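Local coordinates for tartrate dehydrogenase/decarboxylase (Pseudomonas putida, PDB 3FLK) that oxidises (+)-tartrate to oxaloglycolate with NAD, and also converts meso-tartrate to D-glycerate and oxidatively decarboxylates D-malate to pyruvate, at the interface of chains A and B. Numbering follows the deposited sequence. Chains: chain A/B, Tartrate dehydrogenase/decarboxylase.

Contact 1: the interface of chains A and B. Residues chain A 140, 142, 159; chain B 196-199.
A:Gln159 lays its amide across the turn B:Ile198-B:Ser199, the two side chains A:Gln159 and B:Ile198 meeting at an oblique angle. CG stands anti to the backbone N (chi1 175°) and a bend at chi2 then turns the amide toward chain B. The atom modelled as A:Gln159 NE2 lies 3.1 Å from the backbone N of B:Ser199 and is equally near that of B:Ile198. Since these are N-H donors, the pairs cannot be hydrogen bonds as built; an amide turned over, with its oxygen here, would suit them better, so its orientation is doubtful. As modelled, A:Gln159 NE2 also makes a weak, straight hydrogen bond to the B:Ser199 hydroxyl OG (3.3 Å), and OE1 receives a weak one from A:Ser142 OG. Closer to the backbone, CB of A:Gln159 packs on CB of B:Ser199 at 4.0 Å. A firmer link is made by backbone: B:Ala197 N donates to A:Ser142 O at 3.1 Å. Beside it, CG of selenomethionine B:Met196 rests 3.5 Å from A:Glu140 O. On chain A the contact draws on strand 156-164 and the loop between strands 129-135 and 145-148; on chain B it covers the loop entering helix 199-211 and that helix's first residue.

Contact 2: the interface of chains A and B. Residues chain A 120, 228, 232, 254; chain B 120, 228, 232, 254.
A:Leu254 and B:Val232, with their twins B:Leu254 and A:Val232, form the tight part of the intersubunit four-helix bundle familiar in isocitrate and isopropylmalate dehydrogenases, built here from helices 224-233 and 245-258 of both subunits. Each leucine lies nearly perpendicular to the opposing valine, and A:Leu254 CD1 meets B:Val232 CG2 at 3.6 Å, the twin pairing, related by the two-fold axis, having the same spacing. Like residues instead run antiparallel alongside one another: the valines touch through their CG2 methyls at 3.8 Å, the leucines through CD1 at 3.9 Å. The leucine's CG is anti to the backbone N (chi1 180° in A), which sends the branched end toward the partner subunit, and CD1 also reaches the carbonyl of the opposing helix, with A:Leu254 CD1 3.7 Å from B:Cys228 O. Each copy of Leu254 accordingly hides 28 Å² of its surface, more than any other residue here. Packing is looser at the two ends of the patch. The side chains of A:Leu120 and B:Leu120 approach through CD2 at 4.4 Å, and their backbones form an antiparallel beta bridge. At the opposite end the sulfurs A:Cys228 SG and B:Cys228 SG stand 5.2 Å apart, too far for a disulfide.

Contact 3: the interface of chains A and B. Residues chain A 153-154; chain B 165-166.
The guanidinium group of B:Arg166 has the backbone oxygen A:Glu153 O over one face, 3.2 Å above the plane and displaced toward the rim, while the side-chain oxygen A:Asn154 OD1 sits at its edge, in plane. The grip on the edge is end-on, NH1 and NH2 both donating to that one oxygen. The bond from B:Arg166 NH2 to A:Asn154 OD1 is the shorter, 2.8 Å, its donor tilted from the carbonyl plane. B:Arg166 NH1, at 3.1 Å from A:Asn154 OD1, lies in the carbonyl plane on a lone pair. The amide is turned 43° from the guanidinium. B:Arg166 NH2 also forms a salt bridge to the carboxylate oxygen A:Glu153 OE1 at 3.2 Å, reaching it from above the carboxylate plane. The two side chains run roughly perpendicular, and CG of A:Glu153 lies 3.7 Å from CZ of B:Arg166. With chi3 at 180° the straight arginine chain carries its guanidinium out to the chain A turn. A leucine in its place would probably leave the A:Glu153 carboxylate without this counter-charge and A:Asn154 OD1 without its paired donors. The contact ties the turn between strands 145-148 and 156-164 of chain A to the start of helix 165-181 of chain B, and so is likely to steady the projecting arm on its partner.

Contact 1: the interface of chains A and B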
# COMPACT_ATOMS: atom_id res chain seq x y z
N GLU A 140 -13.30 3.57 1.84
CA GLU A 140 -12.66 4.48 0.89
C GLU A 140 -13.18 4.33 -0.54
O GLU A 140 -13.12 5.27 -1.33
CB GLU A 140 -11.13 4.30 0.90
CG GLU A 140 -10.49 4.36 2.28
CD GLU A 140 -10.36 2.99 2.96
OE1 GLU A 140 -11.17 2.08 2.66
OE2 GLU A 140 -9.44 2.83 3.78
N SER A 142 -15.73 4.57 -3.06
CA SER A 142 -16.90 5.42 -3.02
C SER A 142 -17.17 6.07 -4.37
O SER A 142 -16.25 6.32 -5.15
CB SER A 142 -16.69 6.50 -1.95
OG SER A 142 -17.68 7.51 -2.03
N GLN A 159 -14.34 13.65 -2.84
CA GLN A 159 -14.61 12.23 -2.72
C GLN A 159 -14.87 11.88 -1.25
O GLN A 159 -14.00 12.11 -0.41
CB GLN A 159 -13.41 11.45 -3.26
CG GLN A 159 -13.48 9.93 -3.11
CD GLN A 159 -14.29 9.27 -4.20
OE1 GLN A 159 -15.47 8.98 -4.02
NE2 GLN A 159 -13.66 9.05 -5.35
N MSE B 196 -12.05 4.01 -6.42
CA MSE B 196 -12.35 5.42 -6.14
C MSE B 196 -12.89 6.10 -7.39
O MSE B 196 -12.12 6.58 -8.23
CB MSE B 196 -11.11 6.12 -5.58
CG MSE B 196 -10.99 6.01 -4.07
SE MSE B 196 -9.23 5.44 -3.46
CE MSE B 196 -8.17 7.01 -3.90
N ALA B 197 -14.21 6.14 -7.50
CA ALA B 197 -14.89 6.47 -8.76
C ALA B 197 -14.85 7.93 -9.20
O ALA B 197 -15.18 8.24 -10.35
CB ALA B 197 -16.34 5.98 -8.71
N ILE B 198 -14.44 8.83 -8.31
CA ILE B 198 -14.43 10.27 -8.62
C ILE B 198 -13.02 10.88 -8.63
O ILE B 198 -12.61 11.48 -9.63
CB ILE B 198 -15.39 11.07 -7.69
CG1 ILE B 198 -16.82 10.55 -7.85
CG2 ILE B 198 -15.33 12.57 -8.01
CD1 ILE B 198 -17.80 11.07 -6.83
N SER B 199 -12.30 10.72 -7.53
CA SER B 199 -10.97 11.31 -7.36
C SER B 199 -9.92 10.74 -8.32
O SER B 199 -9.16 11.50 -8.92
CB SER B 199 -10.49 11.12 -5.92
OG SER B 199 -10.40 9.74 -5.59

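Contact 2: the interface of chains A and B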
# COMPACT_ATOMS: atom_id res chain seq x y z
N LEU A 120 11.03 -12.96 -1.61
CA LEU A 120 11.81 -12.48 -0.48
C LEU A 120 13.03 -13.37 -0.23
O LEU A 120 12.95 -14.60 -0.35
CB LEU A 120 10.95 -12.42 0.78
CG LEU A 120 9.60 -11.68 0.73
CD1 LEU A 120 8.86 -11.85 2.05
CD2 LEU A 120 9.77 -10.20 0.40
N CYS A 228 2.91 -2.43 5.22
CA CYS A 228 3.41 -2.87 3.92
C CYS A 228 4.89 -3.22 3.96
O CYS A 228 5.31 -4.24 3.40
CB CYS A 228 3.14 -1.80 2.86
SG CYS A 228 1.39 -1.68 2.41
N VAL A 232 7.12 -7.30 3.71
CA VAL A 232 8.36 -7.60 3.00
C VAL A 232 9.47 -8.05 3.95
O VAL A 232 10.20 -8.99 3.65
CB VAL A 232 8.82 -6.38 2.16
CG1 VAL A 232 10.23 -6.59 1.59
CG2 VAL A 232 7.83 -6.10 1.03
N LEU A 254 -0.05 -7.28 -2.38
CA LEU A 254 1.31 -7.26 -1.83
C LEU A 254 1.72 -8.59 -1.19
O LEU A 254 2.81 -9.10 -1.46
CB LEU A 254 1.46 -6.12 -0.82
CG LEU A 254 2.83 -5.94 -0.15
CD1 LEU A 254 3.92 -5.65 -1.17
CD2 LEU A 254 2.76 -4.84 0.89
N LEU B 120 14.79 -8.53 -1.02
CA LEU B 120 14.29 -9.26 -2.19
C LEU B 120 15.32 -10.27 -2.69
O LEU B 120 16.53 -10.01 -2.64
CB LEU B 120 13.92 -8.30 -3.32
CG LEU B 120 13.03 -7.09 -3.03
CD1 LEU B 120 12.85 -6.26 -4.29
CD2 LEU B 120 11.67 -7.51 -2.47
N CYS B 228 2.14 -1.89 -5.71
CA CYS B 228 2.85 -2.41 -4.53
C CYS B 228 3.46 -3.79 -4.79
O CYS B 228 4.59 -4.06 -4.39
CB CYS B 228 1.92 -2.43 -3.31
SG CYS B 228 1.50 -0.78 -2.68
N VAL B 232 7.86 -5.20 -5.23
CA VAL B 232 8.47 -6.44 -4.75
C VAL B 232 9.00 -7.31 -5.90
O VAL B 232 10.11 -7.84 -5.81
CB VAL B 232 7.46 -7.25 -3.88
CG1 VAL B 232 8.04 -8.60 -3.47
CG2 VAL B 232 7.07 -6.45 -2.64
N LEU B 254 7.35 1.18 1.59
CA LEU B 254 7.50 -0.09 0.86
C LEU B 254 8.78 -0.17 0.03
O LEU B 254 9.50 -1.17 0.08
CB LEU B 254 6.27 -0.38 -0.01
CG LEU B 254 6.30 -1.69 -0.81
CD1 LEU B 254 6.34 -2.91 0.12
CD2 LEU B 254 5.11 -1.77 -1.73

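Contact 3: the interface of chains A and B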
# COMPACT_ATOMS: atom_id res chain seq x y z
N GLU A 153 -9.54 26.82 -13.91
CA GLU A 153 -8.42 26.84 -12.97
C GLU A 153 -8.87 26.56 -11.52
O GLU A 153 -8.08 26.10 -10.70
CB GLU A 153 -7.71 28.20 -13.07
CG GLU A 153 -6.31 28.26 -12.45
CD GLU A 153 -5.65 29.63 -12.61
OE1 GLU A 153 -6.29 30.66 -12.31
OE2 GLU A 153 -4.48 29.67 -13.05
N ASN A 154 -10.14 26.84 -11.23
CA ASN A 154 -10.70 26.69 -9.88
C ASN A 154 -11.31 25.32 -9.62
O ASN A 154 -11.91 25.09 -8.57
CB ASN A 154 -11.75 27.79 -9.63
CG ASN A 154 -11.18 29.19 -9.72
OD1 ASN A 154 -10.11 29.47 -9.18
ND2 ASN A 154 -11.89 30.07 -10.41
N ARG B 165 -7.47 21.12 -9.29
CA ARG B 165 -6.68 21.18 -10.52
C ARG B 165 -5.31 21.79 -10.25
O ARG B 165 -4.30 21.28 -10.72
CB ARG B 165 -7.40 21.95 -11.63
CG ARG B 165 -6.57 22.08 -12.91
CD ARG B 165 -7.31 22.75 -14.04
NE ARG B 165 -8.31 21.87 -14.63
CZ ARG B 165 -8.71 21.94 -15.90
NH1 ARG B 165 -8.19 22.84 -16.73
NH2 ARG B 165 -9.63 21.09 -16.34
N ARG B 166 -5.29 22.89 -9.49
CA ARG B 166 -4.05 23.56 -9.13
C ARG B 166 -3.07 22.60 -8.45
O ARG B 166 -1.90 22.53 -8.83
CB ARG B 166 -4.32 24.77 -8.23
CG ARG B 166 -4.95 25.95 -8.96
CD ARG B 166 -4.97 27.20 -8.10
NE ARG B 166 -5.57 28.34 -8.80
CZ ARG B 166 -6.86 28.66 -8.77
NH1 ARG B 166 -7.72 27.93 -8.06
NH2 ARG B 166 -7.30 29.71 -9.44

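Contacts 1 and 3 lie about 19 Å apart between their C-alpha centres, and both use the arm of chain A: contact 1 takes a residue of strand 156-164, contact 3 the turn that leads into it. On chain B they engage the loop and first residue of helix 199-211, and the start of helix 165-181, so the arm is held at separate places. Contact 2 is about 26 Å from contact 1 and 35 Å from contact 3. It gathers the same residues of both chains round the two-fold axis. The homodimer thus combines largely apolar packing near its axis with arm contacts that include hydrogen bonds and, in contact 3, a salt bridge.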